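PDB 3RJU: beta-lactamase/D-alanine Carboxypeptidase from Yersinia pestis, which probably acts as a serine hydrolase of the beta-lactamase and penicillin-binding protein family, on beta-lactams or D-alanine-ended peptides. Local coordinates for residues Thr196-Thr201 against Gly227-Thr232; Pro54-Arg59 against Arg207-Val212; Gly298-Thr303 against Met315-Asn320; Ala294-Ile299 against Leu345-Val350; Val95-Tyr100 against Asn139-Leu144. One frame throughout, in Å; residues are numbered along the deposited sequence.

Interaction 1. Residues Thr196-Thr201 against Gly227-Thr232; sequences TTLTPT and GGIYST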
# COMPACT_ATOMS: atom_id res chain seq x y z
N THR A 196 -5.96 11.86 -5.52
CA THR A 196 -5.80 10.43 -5.24
C THR A 196 -6.89 9.68 -6.00
O THR A 196 -8.08 9.87 -5.74
CB THR A 196 -5.82 10.14 -3.73
OG1 THR A 196 -4.74 10.83 -3.08
CG2 THR A 196 -5.69 8.63 -3.44
N THR A 197 -6.47 8.85 -6.96
CA THR A 197 -7.39 8.41 -7.99
C THR A 197 -6.87 7.19 -8.74
O THR A 197 -5.66 6.94 -8.75
CB THR A 197 -7.64 9.56 -9.01
OG1 THR A 197 -8.62 9.16 -9.97
CG2 THR A 197 -6.35 9.96 -9.73
N LEU A 198 -7.78 6.44 -9.36
CA LEU A 198 -7.46 5.36 -10.28
C LEU A 198 -7.72 5.82 -11.71
O LEU A 198 -7.44 5.09 -12.67
CB LEU A 198 -8.33 4.14 -10.00
CG LEU A 198 -8.09 3.46 -8.65
CD1 LEU A 198 -9.31 2.63 -8.22
CD2 LEU A 198 -6.81 2.61 -8.69
N THR A 199 -8.24 7.02 -11.86
CA THR A 199 -8.62 7.53 -13.17
C THR A 199 -8.16 8.98 -13.34
O THR A 199 -8.97 9.91 -13.37
CB THR A 199 -10.16 7.44 -13.35
OG1 THR A 199 -10.81 8.17 -12.30
CG2 THR A 199 -10.64 5.98 -13.27
N PRO A 200 -6.84 9.18 -13.45
CA PRO A 200 -6.33 10.55 -13.53
C PRO A 200 -6.76 11.29 -14.79
O PRO A 200 -6.94 10.70 -15.87
CB PRO A 200 -4.81 10.36 -13.51
CG PRO A 200 -4.60 8.97 -14.03
CD PRO A 200 -5.76 8.17 -13.51
N THR A 201 -6.93 12.60 -14.65
CA THR A 201 -7.19 13.46 -15.80
C THR A 201 -5.89 13.79 -16.52
O THR A 201 -4.79 13.47 -16.03
CB THR A 201 -7.79 14.78 -15.35
OG1 THR A 201 -6.83 15.46 -14.52
CG2 THR A 201 -9.08 14.54 -14.56
N GLY A 227 -2.69 -2.22 -6.39
CA GLY A 227 -1.60 -1.31 -6.69
C GLY A 227 -1.80 -0.08 -7.54
O GLY A 227 -0.86 0.67 -7.74
N GLY A 228 -3.02 0.15 -8.04
CA GLY A 228 -3.20 1.16 -9.08
C GLY A 228 -3.27 2.62 -8.68
O GLY A 228 -3.31 3.49 -9.54
N ILE A 229 -3.34 2.91 -7.38
CA ILE A 229 -3.71 4.26 -6.96
C ILE A 229 -2.61 5.28 -7.25
O ILE A 229 -1.44 5.06 -6.96
CB ILE A 229 -4.16 4.31 -5.46
CG1 ILE A 229 -5.48 3.54 -5.28
CG2 ILE A 229 -4.29 5.77 -4.96
CD1 ILE A 229 -5.91 3.44 -3.82
N TYR A 230 -2.99 6.38 -7.89
CA TYR A 230 -2.14 7.56 -8.00
C TYR A 230 -2.43 8.48 -6.83
O TYR A 230 -3.58 8.58 -6.38
CB TYR A 230 -2.42 8.33 -9.27
CG TYR A 230 -2.24 7.60 -10.58
CD1 TYR A 230 -1.05 7.73 -11.31
CD2 TYR A 230 -3.28 6.85 -11.14
CE1 TYR A 230 -0.89 7.11 -12.52
CE2 TYR A 230 -3.11 6.22 -12.38
CZ TYR A 230 -1.93 6.37 -13.07
OH TYR A 230 -1.77 5.76 -14.30
N SER A 231 -1.42 9.19 -6.36
CA SER A 231 -1.64 10.19 -5.32
C SER A 231 -0.61 11.31 -5.43
O SER A 231 0.02 11.50 -6.50
CB SER A 231 -1.62 9.52 -3.93
OG SER A 231 -2.08 10.41 -2.92
N THR A 232 -0.42 12.06 -4.35
CA THR A 232 0.62 13.08 -4.30
C THR A 232 1.21 13.05 -2.90
O THR A 232 0.59 12.51 -1.97
CB THR A 232 0.05 14.49 -4.52
OG1 THR A 232 -0.92 14.75 -3.49
CG2 THR A 232 -0.60 14.63 -5.91
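P200 lies across one face of the Y230 ring. Its CG sits 3.9 Å from the ring centroid, 25° off the normal, in a CH-pi contact shifted toward the rim at CE2. CD of P200 touches CE2 of Y230 at 3.5 Å. The two side chains cross at about a right angle. Y230 CG is anti to its own carbonyl carbon, beside the backbone N (chi1 -60°), and the carbonyl oxygen of T197 then comes to the ring edge, in plane. Y230 N donates to T197 O at 2.9 Å. T197 N returns a bond to Y230 O at 3.0 Å, which makes T197 and Y230 an antiparallel hydrogen-bonded pair. T197 OG1 accepts from the backbone N of T199, an ST turn.

Beside this bridge, S231 holds OG anti to its backbone N (chi1 -169°). S231 OG donates to T196 OG1 at 2.7 Å. The methyl of T196 leaves on its other branch, and T196 CG2 meets I229 CG2 at 3.5 Å. L198 CD2 packs on I229 CG1 at 3.8 Å and also on the backbone of G228. The contact thus ties the loop after helix 179-191 to strand 230-231. T196 OG1 also bonds D235 OD2, and Y230 OH bonds G218 O. The buried hydroxyls of S231 and T196 therefore form a chain that ends on a carboxylate.

Interaction 2. Residues Pro54-Arg59 against Arg207-Val212; sequences PDSLIR and RLMIGV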
# COMPACT_ATOMS: atom_id res chain seq x y z
N PRO A 54 4.70 19.30 -3.65
CA PRO A 54 3.65 18.66 -2.85
C PRO A 54 2.56 18.04 -3.71
O PRO A 54 1.92 17.07 -3.30
CB PRO A 54 3.06 19.83 -2.05
CG PRO A 54 4.23 20.79 -1.90
CD PRO A 54 4.99 20.68 -3.21
N ASP A 55 2.32 18.62 -4.88
CA ASP A 55 1.26 18.11 -5.74
C ASP A 55 1.80 17.36 -6.95
O ASP A 55 1.07 17.15 -7.91
CB ASP A 55 0.34 19.24 -6.20
CG ASP A 55 1.05 20.24 -7.09
OD1 ASP A 55 2.27 20.09 -7.30
OD2 ASP A 55 0.40 21.18 -7.57
N SER A 56 3.06 16.92 -6.91
CA SER A 56 3.55 16.01 -7.94
C SER A 56 2.76 14.70 -7.89
O SER A 56 2.55 14.13 -6.80
CB SER A 56 5.04 15.71 -7.77
OG SER A 56 5.83 16.85 -8.08
N LEU A 57 2.30 14.22 -9.04
CA LEU A 57 1.57 12.96 -9.07
C LEU A 57 2.56 11.81 -8.97
O LEU A 57 3.63 11.83 -9.59
CB LEU A 57 0.69 12.81 -10.32
CG LEU A 57 -0.55 11.93 -10.12
CD1 LEU A 57 -1.55 12.63 -9.20
CD2 LEU A 57 -1.22 11.56 -11.45
N ILE A 58 2.18 10.80 -8.21
CA ILE A 58 3.02 9.63 -8.01
C ILE A 58 2.15 8.37 -8.14
O ILE A 58 0.93 8.44 -7.95
CB ILE A 58 3.68 9.64 -6.62
CG1 ILE A 58 2.64 9.59 -5.50
CG2 ILE A 58 4.56 10.88 -6.46
CD1 ILE A 58 3.24 9.63 -4.08
N ARG A 59 2.77 7.25 -8.47
CA ARG A 59 2.13 5.95 -8.28
C ARG A 59 2.49 5.44 -6.90
O ARG A 59 3.68 5.28 -6.58
CB ARG A 59 2.60 4.94 -9.33
CG ARG A 59 2.34 5.37 -10.78
CD ARG A 59 2.64 4.23 -11.73
NE ARG A 59 2.62 4.61 -13.14
CZ ARG A 59 1.58 4.46 -13.96
NH1 ARG A 59 0.43 3.93 -13.52
NH2 ARG A 59 1.69 4.82 -15.23
N ARG A 207 1.52 15.93 -14.33
CA ARG A 207 2.28 16.08 -13.09
C ARG A 207 2.91 14.77 -12.61
O ARG A 207 3.61 14.76 -11.60
CB ARG A 207 1.41 16.68 -11.98
CG ARG A 207 0.95 18.11 -12.27
CD ARG A 207 0.15 18.68 -11.09
NE ARG A 207 -1.29 18.39 -11.18
CZ ARG A 207 -2.00 17.76 -10.25
NH1 ARG A 207 -1.43 17.32 -9.14
NH2 ARG A 207 -3.31 17.60 -10.43
N LEU A 208 2.68 13.68 -13.34
CA LEU A 208 3.22 12.37 -12.93
C LEU A 208 4.74 12.37 -13.11
O LEU A 208 5.26 12.72 -14.20
CB LEU A 208 2.58 11.23 -13.72
CG LEU A 208 2.99 9.82 -13.30
CD1 LEU A 208 2.46 9.48 -11.89
CD2 LEU A 208 2.52 8.78 -14.31
N MSE A 209 5.45 12.05 -12.04
CA MSE A 209 6.91 11.96 -12.08
C MSE A 209 7.30 10.76 -12.94
O MSE A 209 6.52 9.82 -13.10
CB MSE A 209 7.47 11.81 -10.66
CG MSE A 209 7.11 12.98 -9.73
SE MSE A 209 7.73 12.63 -7.92
CE MSE A 209 9.63 12.30 -8.26
N ILE A 210 8.52 10.81 -13.48
CA ILE A 210 9.01 9.82 -14.42
C ILE A 210 10.39 9.33 -14.01
O ILE A 210 11.28 10.13 -13.71
CB ILE A 210 9.09 10.42 -15.84
CG1 ILE A 210 7.68 10.74 -16.36
CG2 ILE A 210 9.81 9.48 -16.78
CD1 ILE A 210 7.65 11.55 -17.67
N GLY A 211 10.56 8.02 -13.99
CA GLY A 211 11.88 7.42 -13.80
C GLY A 211 12.06 6.26 -14.76
O GLY A 211 11.29 6.12 -15.72
N VAL A 212 13.04 5.42 -14.49
CA VAL A 212 13.30 4.26 -15.33
C VAL A 212 12.18 3.24 -15.12
O VAL A 212 11.77 2.98 -13.99
CB VAL A 212 14.67 3.64 -15.00
CG1 VAL A 212 14.88 2.32 -15.74
CG2 VAL A 212 15.78 4.63 -15.36
O HOH W 1 5.22 16.88 -10.89
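L57 and L208 meet at the centre of this contact, CB of L57 against CD1 of L208, and their backbones form a single bridge. M209 N donates to L57 O at 3.1 Å, in a fairly straight bond. L57 N donates to R207 O at 2.9 Å, but it stands well above the plane of that carbonyl, 62° out of it. L208 CD1 reaches L57 O at 3.5 Å, and CD2 of the same leucine approaches R59 NH2, whose own bonds run to the backbone oxygens of S215 and R216. I58 and M209, a selenomethionine, lie side by side and point the same way, with M209 SE 3.9 Å from I58 CG2. Chi2 near 180° extends the M209 chain to SE.

This tight part lies where the two-stranded sheet of 58-59 and 230-231 approaches the main antiparallel sheet: F309 of strand 309-316 touches I58, R59, L208 and M209.

The other end is looser and partly exposed. R207 lays its side chain beside D55, and R207 NH1 donates to D55 O at 2.8 Å in the guanidinium plane. The D55 carboxylate is not bonded to it. D55 OD2 stays 4.6 Å from R207 NH1, well out of that plane, and D55 pairs with R53. R207 NH2 is held by E203 and N195. A water links S56 OG, at 2.9 Å, to R207 O, to which it donates. S56 OG also hydrogen-bonds R53 N.

Interaction 3. Residues Gly298-Thr303 against Met315-Asn320; sequences GIMQKT and MVPEKN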
# COMPACT_ATOMS: atom_id res chain seq x y z
N GLY A 298 9.87 -1.15 16.97
CA GLY A 298 8.80 -1.90 16.33
C GLY A 298 8.11 -0.98 15.35
O GLY A 298 7.73 0.14 15.70
N ILE A 299 7.97 -1.45 14.12
CA ILE A 299 7.53 -0.62 13.02
C ILE A 299 6.39 -1.28 12.27
O ILE A 299 6.45 -2.47 11.95
CB ILE A 299 8.72 -0.39 12.04
CG1 ILE A 299 9.76 0.56 12.68
CG2 ILE A 299 8.22 0.15 10.68
CD1 ILE A 299 11.08 0.62 11.92
N MSE A 300 5.33 -0.51 12.01
CA MSE A 300 4.25 -0.89 11.11
C MSE A 300 4.58 -0.29 9.76
O MSE A 300 4.82 0.93 9.65
CB MSE A 300 2.91 -0.29 11.60
CG MSE A 300 2.40 -0.91 12.86
SE MSE A 300 1.82 -2.74 12.57
CE MSE A 300 0.17 -2.39 11.69
N GLN A 301 4.56 -1.11 8.71
CA GLN A 301 5.03 -0.64 7.42
C GLN A 301 4.34 -1.29 6.22
O GLN A 301 3.63 -2.30 6.35
CB GLN A 301 6.57 -0.75 7.32
CG GLN A 301 7.17 -2.14 7.60
CD GLN A 301 7.17 -3.10 6.38
OE1 GLN A 301 6.53 -2.85 5.35
NE2 GLN A 301 7.90 -4.18 6.51
N LYS A 302 4.53 -0.68 5.06
CA LYS A 302 4.13 -1.28 3.79
C LYS A 302 5.08 -0.79 2.71
O LYS A 302 5.45 0.39 2.68
CB LYS A 302 2.70 -0.88 3.40
CG LYS A 302 2.23 -1.54 2.08
CD LYS A 302 2.05 -3.06 2.25
CE LYS A 302 1.82 -3.79 0.91
NZ LYS A 302 3.11 -4.10 0.20
N THR A 303 5.48 -1.72 1.85
CA THR A 303 6.36 -1.44 0.72
C THR A 303 5.56 -1.37 -0.58
O THR A 303 4.46 -1.93 -0.70
CB THR A 303 7.39 -2.58 0.56
OG1 THR A 303 6.69 -3.84 0.42
CG2 THR A 303 8.31 -2.67 1.76
N MSE A 315 5.81 3.44 10.31
CA MSE A 315 5.37 4.27 11.41
C MSE A 315 5.42 3.56 12.73
O MSE A 315 5.42 2.32 12.80
CB MSE A 315 3.97 4.82 11.16
CG MSE A 315 2.90 3.76 11.12
SE MSE A 315 1.10 4.51 11.19
CE MSE A 315 1.03 5.38 9.44
N VAL A 316 5.45 4.37 13.78
CA VAL A 316 5.45 3.88 15.15
C VAL A 316 4.26 4.59 15.79
O VAL A 316 4.40 5.69 16.33
CB VAL A 316 6.78 4.23 15.87
CG1 VAL A 316 6.77 3.69 17.30
CG2 VAL A 316 7.96 3.67 15.10
N PRO A 317 3.07 4.00 15.66
CA PRO A 317 1.86 4.74 16.00
C PRO A 317 1.81 5.20 17.45
O PRO A 317 1.29 6.27 17.73
CB PRO A 317 0.73 3.72 15.71
CG PRO A 317 1.32 2.79 14.71
CD PRO A 317 2.78 2.69 15.04
N GLU A 318 2.38 4.41 18.35
CA GLU A 318 2.33 4.75 19.76
C GLU A 318 3.11 6.03 20.05
O GLU A 318 2.83 6.71 21.04
CB GLU A 318 2.86 3.58 20.61
CG GLU A 318 4.27 3.17 20.28
CD GLU A 318 4.37 1.98 19.32
OE1 GLU A 318 3.65 1.92 18.28
OE2 GLU A 318 5.20 1.11 19.63
N LYS A 319 4.06 6.36 19.17
CA LYS A 319 4.89 7.56 19.33
C LYS A 319 4.48 8.66 18.35
O LYS A 319 5.16 9.68 18.25
CB LYS A 319 6.38 7.26 19.12
CG LYS A 319 7.00 6.24 20.04
CD LYS A 319 7.01 6.66 21.47
CE LYS A 319 7.66 5.57 22.32
NZ LYS A 319 9.05 5.33 21.84
N ASN A 320 3.37 8.44 17.62
CA ASN A 320 2.85 9.46 16.70
C ASN A 320 3.85 9.85 15.63
O ASN A 320 3.94 11.03 15.27
CB ASN A 320 2.41 10.70 17.46
CG ASN A 320 1.37 10.38 18.50
OD1 ASN A 320 0.45 9.58 18.26
ND2 ASN A 320 1.52 10.97 19.67
O HOH W 2 5.08 0.27 16.25
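The flat groups that meet between M300 and M315 are peptide units, joined edge on by their N-H and C=O groups. M315 N donates to M300 O at 2.8 Å. M300 N gives the return bond to M315 O at 2.9 Å. The two make an antiparallel hydrogen-bonded pair in the hairpin of strands 299-306 and 309-316. P317, two residues after M315, brings CD to M300 CG at 4.2 Å.

Both M300 and M315 are selenomethionines, and they start out on the same face of the sheet. M300 CB faces M315 CG at 4.1 Å. The M300 chain then bends at chi2 and chi3, and the side chain touches W287 and Y289. V316 CG2 touches G298 O at 3.6 Å and I299 CG1 at 4.3 Å. A water donates to G298 O at 2.7 Å and also to E318 OE1.

Further along, K302 NZ donates to T303 O at 2.7 Å and bonds Y159 OH. T303 OG1 bonds a bound citrate. K302 and T303 fit a KTG-type motif, as in serine beta-lactamases. The pairing fixes strand 299-306 in the hairpin, and the same strand carries K302 and T303 to the probable active site.

Interaction 4. Residues Ala294-Ile299 against Leu345-Val350; sequences ADLPGI and LVAELV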
# COMPACT_ATOMS: atom_id res chain seq x y z
N ALA A 294 17.93 -5.07 16.62
CA ALA A 294 19.11 -4.24 16.49
C ALA A 294 18.80 -2.92 17.19
O ALA A 294 18.41 -2.89 18.36
CB ALA A 294 19.44 -4.02 15.03
N ASP A 295 18.96 -1.84 16.45
CA ASP A 295 18.68 -0.51 16.96
C ASP A 295 17.41 0.05 16.34
O ASP A 295 17.22 1.27 16.30
CB ASP A 295 19.84 0.41 16.62
CG ASP A 295 20.50 0.04 15.32
OD1 ASP A 295 19.83 0.16 14.27
OD2 ASP A 295 21.68 -0.39 15.34
N LEU A 296 16.54 -0.82 15.84
CA LEU A 296 15.30 -0.35 15.23
C LEU A 296 14.12 -0.59 16.18
O LEU A 296 14.10 -1.58 16.91
CB LEU A 296 15.04 -1.06 13.91
CG LEU A 296 16.06 -0.85 12.79
CD1 LEU A 296 15.66 -1.67 11.56
CD2 LEU A 296 16.22 0.64 12.43
N PRO A 297 13.15 0.33 16.18
CA PRO A 297 11.94 0.14 16.99
C PRO A 297 10.96 -0.80 16.29
O PRO A 297 11.22 -1.22 15.16
CB PRO A 297 11.36 1.55 17.06
CG PRO A 297 11.76 2.18 15.76
CD PRO A 297 13.14 1.62 15.45
N GLY A 298 9.87 -1.15 16.97
CA GLY A 298 8.80 -1.90 16.33
C GLY A 298 8.11 -0.98 15.35
O GLY A 298 7.73 0.14 15.70
N ILE A 299 7.97 -1.45 14.12
CA ILE A 299 7.53 -0.62 13.02
C ILE A 299 6.39 -1.28 12.27
O ILE A 299 6.45 -2.47 11.95
CB ILE A 299 8.72 -0.39 12.04
CG1 ILE A 299 9.76 0.56 12.68
CG2 ILE A 299 8.22 0.15 10.68
CD1 ILE A 299 11.08 0.62 11.92
N LEU A 345 15.96 6.50 10.03
CA LEU A 345 15.39 7.80 10.37
C LEU A 345 14.34 7.64 11.48
O LEU A 345 14.34 8.38 12.47
CB LEU A 345 14.76 8.45 9.13
CG LEU A 345 13.91 9.72 9.36
CD1 LEU A 345 14.69 10.83 10.07
CD2 LEU A 345 13.38 10.21 8.02
N VAL A 346 13.44 6.67 11.31
CA VAL A 346 12.40 6.43 12.31
C VAL A 346 13.04 6.11 13.67
O VAL A 346 12.59 6.59 14.72
CB VAL A 346 11.43 5.31 11.86
CG1 VAL A 346 10.55 4.86 13.01
CG2 VAL A 346 10.57 5.79 10.69
N ALA A 347 14.12 5.34 13.64
CA ALA A 347 14.82 4.96 14.87
C ALA A 347 15.38 6.20 15.59
O ALA A 347 15.34 6.28 16.82
CB ALA A 347 15.93 3.96 14.58
N GLU A 348 15.89 7.16 14.82
CA GLU A 348 16.38 8.39 15.43
C GLU A 348 15.21 9.24 15.96
O GLU A 348 15.30 9.83 17.04
CB GLU A 348 17.25 9.18 14.46
CG GLU A 348 17.94 10.42 15.11
CD GLU A 348 18.92 10.06 16.23
OE1 GLU A 348 19.50 8.96 16.19
OE2 GLU A 348 19.11 10.90 17.15
N LEU A 349 14.11 9.29 15.21
CA LEU A 349 12.96 10.08 15.62
C LEU A 349 12.32 9.59 16.92
O LEU A 349 11.80 10.40 17.69
CB LEU A 349 11.92 10.19 14.51
CG LEU A 349 12.31 10.99 13.26
CD1 LEU A 349 11.30 10.72 12.15
CD2 LEU A 349 12.43 12.50 13.53
N VAL A 350 12.36 8.29 17.18
CA VAL A 350 11.69 7.79 18.39
C VAL A 350 12.47 8.04 19.69
O VAL A 350 11.92 7.87 20.77
CB VAL A 350 11.31 6.28 18.31
CG1 VAL A 350 10.31 6.02 17.16
CG2 VAL A 350 12.54 5.41 18.21
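P297 fits its ring against V346, A347 and V350 of the C-terminal segment. The ring can be followed atom by atom. P297 CB comes to V350 CG2 at 4.2 Å. CG of P297 touches both valines: it is 4.0 Å from V346 CG1 and 4.1 Å from V350 CG2. P297 CD, where the ring closes back on the backbone N, meets A347 CB at 3.7 Å. The ring crosses both valine side chains obliquely.

V350 CG2 sits between its own backbone N and carbonyl carbon, which puts it against CB and CG of P297. The A347 methyl is shared: A347 CB also touches D295 O at 3.4 Å and L296 CD2 at 4.0 Å. I299 CG1 adds a looser contact to V346 CG1 at 4.4 Å. Apart from the D295 carbonyl oxygen, the groups that meet are apolar.

V316 of strand 309-316 touches P297, V346 and V350. I321 and V323 of the next strand lie against the C-terminal segment too, and I9 of helix 6-20 covers L345 and L349. The arrangement is that of a C-terminal helix packed on the antiparallel sheet beside the N-terminal helix, as in the alpha/beta domain of serine beta-lactamases.

Interaction 5. Residues Val95-Tyr100 against Asn139-Leu144; sequences VNVPSY and NRWQWL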
# COMPACT_ATOMS: atom_id res chain seq x y z
N VAL A 95 -21.22 -18.02 -10.66
CA VAL A 95 -19.82 -18.36 -10.87
C VAL A 95 -19.18 -18.98 -9.63
O VAL A 95 -19.37 -18.51 -8.51
CB VAL A 95 -18.97 -17.18 -11.42
CG1 VAL A 95 -19.85 -15.97 -11.67
CG2 VAL A 95 -17.82 -16.84 -10.49
N ASN A 96 -18.44 -20.06 -9.86
CA ASN A 96 -17.81 -20.83 -8.81
C ASN A 96 -16.56 -20.13 -8.28
O ASN A 96 -15.80 -19.55 -9.05
CB ASN A 96 -17.44 -22.21 -9.35
CG ASN A 96 -16.60 -23.02 -8.39
OD1 ASN A 96 -17.07 -23.44 -7.33
ND2 ASN A 96 -15.34 -23.27 -8.77
N VAL A 97 -16.39 -20.15 -6.96
CA VAL A 97 -15.12 -19.75 -6.37
C VAL A 97 -14.51 -20.99 -5.76
O VAL A 97 -15.09 -21.59 -4.84
CB VAL A 97 -15.28 -18.67 -5.29
CG1 VAL A 97 -13.94 -18.41 -4.61
CG2 VAL A 97 -15.84 -17.39 -5.90
N PRO A 98 -13.36 -21.41 -6.27
CA PRO A 98 -12.77 -22.65 -5.76
C PRO A 98 -12.28 -22.52 -4.32
O PRO A 98 -11.91 -21.44 -3.85
CB PRO A 98 -11.60 -22.88 -6.71
CG PRO A 98 -11.18 -21.50 -7.09
CD PRO A 98 -12.49 -20.76 -7.26
N SER A 99 -12.24 -23.65 -3.64
CA SER A 99 -11.79 -23.71 -2.26
C SER A 99 -10.94 -24.95 -2.08
O SER A 99 -11.14 -25.96 -2.77
CB SER A 99 -12.99 -23.82 -1.32
OG SER A 99 -13.77 -24.95 -1.65
N TYR A 100 -10.02 -24.88 -1.13
CA TYR A 100 -9.17 -26.01 -0.84
C TYR A 100 -10.02 -27.23 -0.47
O TYR A 100 -9.78 -28.33 -0.97
CB TYR A 100 -8.21 -25.67 0.29
CG TYR A 100 -7.49 -26.91 0.73
CD1 TYR A 100 -6.51 -27.48 -0.08
CD2 TYR A 100 -7.81 -27.53 1.92
CE1 TYR A 100 -5.85 -28.64 0.30
CE2 TYR A 100 -7.17 -28.67 2.31
CZ TYR A 100 -6.20 -29.23 1.50
OH TYR A 100 -5.57 -30.38 1.89
N ASN A 139 -11.49 -10.52 -16.42
CA ASN A 139 -10.47 -11.55 -16.60
C ASN A 139 -10.31 -12.37 -15.31
O ASN A 139 -10.20 -13.61 -15.36
CB ASN A 139 -9.09 -10.97 -16.91
CG ASN A 139 -9.03 -10.22 -18.23
OD1 ASN A 139 -8.22 -9.30 -18.37
ND2 ASN A 139 -9.85 -10.61 -19.21
N ARG A 140 -10.26 -11.68 -14.18
CA ARG A 140 -10.04 -12.35 -12.89
C ARG A 140 -11.11 -13.40 -12.60
O ARG A 140 -10.80 -14.52 -12.19
CB ARG A 140 -10.02 -11.35 -11.73
CG ARG A 140 -8.79 -10.50 -11.67
CD ARG A 140 -8.74 -9.75 -10.36
NE ARG A 140 -9.68 -8.64 -10.21
CZ ARG A 140 -9.48 -7.41 -10.71
NH1 ARG A 140 -8.43 -7.16 -11.48
NH2 ARG A 140 -10.35 -6.44 -10.45
N TRP A 141 -12.36 -13.01 -12.78
CA TRP A 141 -13.46 -13.90 -12.44
C TRP A 141 -13.62 -15.03 -13.45
O TRP A 141 -14.02 -16.13 -13.07
CB TRP A 141 -14.75 -13.12 -12.17
CG TRP A 141 -14.59 -12.39 -10.89
CD1 TRP A 141 -14.02 -11.15 -10.71
CD2 TRP A 141 -14.92 -12.87 -9.58
NE1 TRP A 141 -14.00 -10.83 -9.37
CE2 TRP A 141 -14.54 -11.87 -8.66
CE3 TRP A 141 -15.49 -14.06 -9.09
CZ2 TRP A 141 -14.74 -12.00 -7.28
CZ3 TRP A 141 -15.69 -14.19 -7.72
CH2 TRP A 141 -15.30 -13.17 -6.83
N GLN A 142 -13.28 -14.78 -14.71
CA GLN A 142 -13.25 -15.83 -15.72
C GLN A 142 -12.18 -16.88 -15.37
O GLN A 142 -12.42 -18.08 -15.48
CB GLN A 142 -13.02 -15.23 -17.11
CG GLN A 142 -13.10 -16.23 -18.25
CD GLN A 142 -14.44 -16.95 -18.31
OE1 GLN A 142 -15.50 -16.36 -18.06
NE2 GLN A 142 -14.40 -18.24 -18.64
N TRP A 143 -11.02 -16.43 -14.91
CA TRP A 143 -9.96 -17.33 -14.47
C TRP A 143 -10.34 -18.06 -13.19
O TRP A 143 -10.13 -19.26 -13.06
CB TRP A 143 -8.64 -16.57 -14.25
CG TRP A 143 -7.56 -17.44 -13.67
CD1 TRP A 143 -6.68 -18.23 -14.37
CD2 TRP A 143 -7.24 -17.61 -12.28
NE1 TRP A 143 -5.83 -18.89 -13.50
CE2 TRP A 143 -6.15 -18.52 -12.21
CE3 TRP A 143 -7.75 -17.09 -11.09
CZ2 TRP A 143 -5.59 -18.93 -11.00
CZ3 TRP A 143 -7.19 -17.49 -9.88
CH2 TRP A 143 -6.11 -18.40 -9.85
N LEU A 144 -10.89 -17.33 -12.22
CA LEU A 144 -11.11 -17.89 -10.89
C LEU A 144 -12.09 -19.08 -10.96
O LEU A 144 -11.92 -20.10 -10.27
CB LEU A 144 -11.62 -16.80 -9.94
CG LEU A 144 -11.77 -17.16 -8.47
CD1 LEU A 144 -10.43 -17.56 -7.85
CD2 LEU A 144 -12.40 -16.01 -7.72
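W141 and V97 meet because W141 holds CG anti to its carbonyl carbon (chi1 -71°) and turns the indole across the chain (chi2 86°), so that the benzo edge reaches the loop. L144 sets CG anti to its backbone N (chi1 -174°), which places CG, and with it the methyls, against P98 and V97. At the indole edge, V97 CG2 touches W141 CZ3 at 3.7 Å and V95 CG2 touches W141 CE3 at 3.9 Å, both near the ring plane. V95 itself crosses the indole at about a right angle. Its CG1 is almost eclipsed with the backbone N, an unusual torsion. L144 CD2 lies over one indole face, offset toward the rim, and meets V97 CG2 at 4.1 Å.

The contact pins the extended loop after helix 64-77 onto the end of helix 137-144, in the mainly helical part of the fold. Helix 162-175 backs the indole: L166 touches the ring and D169 takes NE1. D169 also forms a salt bridge with R140.

P98 closes the other end. P98 CD comes within 3.1 Å of L144 O, a tight approach, and 3.9 Å from L144 CD1. N96 O is buried here, 4.1 Å from L144 O, and has no hydrogen-bonding partner in the model.

Along the chain, interaction 5 is nested inside the loop closed by interaction 2. Interactions 1 and 2 cross, with centres 11 Å apart. They touch through the neighbouring strands 58-59 and 230-231 of one small sheet, where S231 O probably accepts from I58 N. Interactions 3 and 4 come last, with centres 9 Å apart. They share G298 and I299, and V316 packs on V346, so the C-terminal helix packs on the hairpin, which is part of the main sheet. This pair lies on the opposite side of the chain's centre from interaction 1. Interaction 5 is remote, in the helical part of the fold, its centre 42 Å from that of interaction 4.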